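PDB 3WJ9: eukaryotic translation initiation factor 2A from Schizosaccharomyces pombe, which probably directs methionyl-tRNAi to 40S ribosomal subunits in a codon-dependent manner, in the early steps of translating a small number of specific mRNAs. Local coordinates for residues I383-I388 and P392-E397. Numbering follows the deposited sequence.
Sequences IKIWHI and PMFYEE
Ile-385 faces both Met-393, a selenomethionine, and Phe-394, and so illustrates the classic beta bulge, here set in the antiparallel hairpin that forms the outer two strands of a WD-repeat blade of the beta-propeller; 392-397 is the blade's outermost strand. The two branches of the isoleucine divide the work: CG2, anti to the backbone N, meets Met-393 CG at 3.5 Å, the side chains crossing at about a right angle, while CD1 lies obliquely against CD2 of the Phe-394 ring. In the backbone, Ile-385 O accepts a hydrogen bond from Met-393 N (2.9 Å), and Ile-385 N makes a weak one to Phe-394 O. Tyr-24 stacks on the Phe-394 ring.

SE of Met-393 lies over one face of the His-387 imidazole, 4.2 Å from the ring centroid; its methyl is modelled implausibly close. Pro-392 O lies at the ring edge, in plane, and ND1 bonds to Ala-391 O. A leucine in place of His-387 would probably leave Ala-391 O without its side-chain donor and the selenium without its aromatic face.

On the face of the sheet opposite Ile-385 and Phe-394, Lys-384 runs extended beside Pro-392, its CE 3.7 Å from Pro-392 CB and over one face of the Trp-386 indole, offset toward its rim.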
loop_
_atom_site.group_PDB
_atom_site.type_symbol
_atom_site.label_atom_id
_atom_site.label_comp_id
_atom_site.label_asym_id
_atom_site.label_seq_id
_atom_site.Cartn_x
_atom_site.Cartn_y
_atom_site.Cartn_z
ATOM N N ILE A 383 -9.113 -18.799 4.120
ATOM C CA ILE A 383 -9.752 -17.494 4.258
ATOM C C ILE A 383 -10.757 -17.541 5.403
ATOM O O ILE A 383 -11.519 -18.500 5.523
ATOM C CB ILE A 383 -10.487 -17.056 2.970
ATOM C CG1 ILE A 383 -9.509 -16.883 1.812
ATOM C CG2 ILE A 383 -11.238 -15.752 3.196
ATOM C CD1 ILE A 383 -10.176 -16.463 0.517
ATOM N N LYS A 384 -10.760 -16.512 6.244
ATOM C CA LYS A 384 -11.760 -16.407 7.299
ATOM C C LYS A 384 -12.207 -14.960 7.487
ATOM O O LYS A 384 -11.382 -14.070 7.692
ATOM C CB LYS A 384 -11.221 -16.969 8.616
ATOM C CG LYS A 384 -12.243 -17.009 9.734
ATOM C CD LYS A 384 -11.803 -17.953 10.836
ATOM C CE LYS A 384 -12.812 -17.995 11.967
ATOM N NZ LYS A 384 -12.324 -18.820 13.104
ATOM N N ILE A 385 -13.514 -14.733 7.404
ATOM C CA ILE A 385 -14.085 -13.410 7.639
ATOM C C ILE A 385 -14.720 -13.367 9.027
ATOM O O ILE A 385 -15.500 -14.249 9.385
ATOM C CB ILE A 385 -15.139 -13.030 6.568
ATOM C CG1 ILE A 385 -14.481 -12.816 5.203
ATOM C CG2 ILE A 385 -15.880 -11.768 6.968
ATOM C CD1 ILE A 385 -14.334 -14.072 4.373
ATOM N N TRP A 386 -14.378 -12.346 9.807
ATOM C CA TRP A 386 -14.840 -12.235 11.188
ATOM C C TRP A 386 -15.733 -11.022 11.381
ATOM O O TRP A 386 -15.578 -10.020 10.685
ATOM C CB TRP A 386 -13.661 -12.118 12.163
ATOM C CG TRP A 386 -12.497 -13.028 11.911
ATOM C CD1 TRP A 386 -11.656 -13.012 10.837
ATOM C CD2 TRP A 386 -12.012 -14.055 12.783
ATOM N NE1 TRP A 386 -10.696 -13.983 10.972
ATOM C CE2 TRP A 386 -10.890 -14.637 12.161
ATOM C CE3 TRP A 386 -12.424 -14.550 14.024
ATOM C CZ2 TRP A 386 -10.174 -15.682 12.738
ATOM C CZ3 TRP A 386 -11.716 -15.591 14.592
ATOM C CH2 TRP A 386 -10.603 -16.146 13.950
ATOM N N HIS A 387 -16.654 -11.096 12.336
ATOM C CA HIS A 387 -17.343 -9.894 12.785
ATOM C C HIS A 387 -16.385 -9.056 13.617
ATOM O O HIS A 387 -15.311 -9.523 13.989
ATOM C CB HIS A 387 -18.590 -10.233 13.597
ATOM C CG HIS A 387 -19.676 -10.874 12.793
ATOM N ND1 HIS A 387 -19.693 -12.222 12.505
ATOM C CD2 HIS A 387 -20.775 -10.349 12.202
ATOM C CE1 HIS A 387 -20.761 -12.501 11.780
ATOM N NE2 HIS A 387 -21.434 -11.382 11.582
ATOM N N ILE A 388 -16.773 -7.822 13.918
ATOM C CA ILE A 388 -15.947 -6.965 14.761
ATOM C C ILE A 388 -16.104 -7.383 16.220
ATOM O O ILE A 388 -15.352 -6.948 17.094
ATOM C CB ILE A 388 -16.311 -5.474 14.594
ATOM C CG1 ILE A 388 -15.109 -4.589 14.930
ATOM C CG2 ILE A 388 -17.533 -5.114 15.429
ATOM C CD1 ILE A 388 -13.933 -4.802 14.011
ATOM N N PRO A 392 -17.321 -15.506 13.813
ATOM C CA PRO A 392 -16.964 -15.768 12.418
ATOM C C PRO A 392 -18.211 -15.700 11.547
ATOM O O PRO A 392 -19.314 -15.729 12.088
ATOM C CB PRO A 392 -16.387 -17.184 12.465
ATOM C CG PRO A 392 -17.103 -17.825 13.610
ATOM C CD PRO A 392 -17.299 -16.732 14.631
HETATM N N MSE A 393 -18.044 -15.446 10.250
HETATM C CA MSE A 393 -19.149 -15.509 9.302
HETATM C C MSE A 393 -18.824 -16.356 8.098
HETATM O O MSE A 393 -19.724 -16.651 7.284
HETATM C CB MSE A 393 -19.581 -14.115 8.860
HETATM C CG MSE A 393 -18.433 -13.117 8.882
HETATM SE SE MSE A 393 -19.111 -11.381 8.251
HETATM C CE MSE A 393 -18.870 -10.366 9.919
ATOM N N PHE A 394 -17.563 -16.746 7.963
ATOM C CA PHE A 394 -17.087 -17.496 6.810
ATOM C C PHE A 394 -15.762 -18.185 7.095
ATOM O O PHE A 394 -14.986 -17.735 7.939
ATOM C CB PHE A 394 -16.941 -16.583 5.594
ATOM C CG PHE A 394 -16.745 -17.325 4.306
ATOM C CD1 PHE A 394 -17.778 -18.069 3.768
ATOM C CD2 PHE A 394 -15.539 -17.272 3.628
ATOM C CE1 PHE A 394 -17.615 -18.750 2.584
ATOM C CE2 PHE A 394 -15.370 -17.952 2.442
ATOM C CZ PHE A 394 -16.412 -18.690 1.921
ATOM N N TYR A 395 -15.519 -19.283 6.386
ATOM C CA TYR A 395 -14.243 -19.978 6.435
ATOM C C TYR A 395 -14.130 -20.916 5.247
ATOM O O TYR A 395 -15.093 -21.587 4.873
ATOM C CB TYR A 395 -14.073 -20.762 7.735
ATOM C CG TYR A 395 -12.790 -21.563 7.781
ATOM C CD1 TYR A 395 -11.599 -20.971 8.179
ATOM C CD2 TYR A 395 -12.766 -22.906 7.425
ATOM C CE1 TYR A 395 -10.422 -21.694 8.222
ATOM C CE2 TYR A 395 -11.596 -23.635 7.464
ATOM C CZ TYR A 395 -10.427 -23.026 7.863
ATOM O OH TYR A 395 -9.259 -23.753 7.904
ATOM N N GLU A 396 -12.938 -20.976 4.672
ATOM C CA GLU A 396 -12.726 -21.736 3.456
ATOM C C GLU A 396 -11.293 -22.245 3.397
ATOM O O GLU A 396 -10.348 -21.476 3.556
ATOM C CB GLU A 396 -13.067 -20.864 2.245
ATOM C CG GLU A 396 -13.009 -21.547 0.903
ATOM C CD GLU A 396 -13.786 -20.795 -0.164
ATOM O OE1 GLU A 396 -14.962 -20.463 0.081
ATOM O OE2 GLU A 396 -13.201 -20.492 -1.226
ATOM N N GLU A 397 -11.142 -23.547 3.180
ATOM C CA GLU A 397 -9.831 -24.179 3.164
ATOM C C GLU A 397 -9.250 -24.188 1.757
ATOM O O GLU A 397 -9.949 -24.480 0.791
ATOM C CB GLU A 397 -9.923 -25.608 3.706
ATOM C CG GLU A 397 -8.595 -26.341 3.801
ATOM C CD GLU A 397 -8.777 -27.835 3.981
ATOM O OE1 GLU A 397 -7.879 -28.484 4.555
ATOM O OE2 GLU A 397 -9.819 -28.364 3.537
#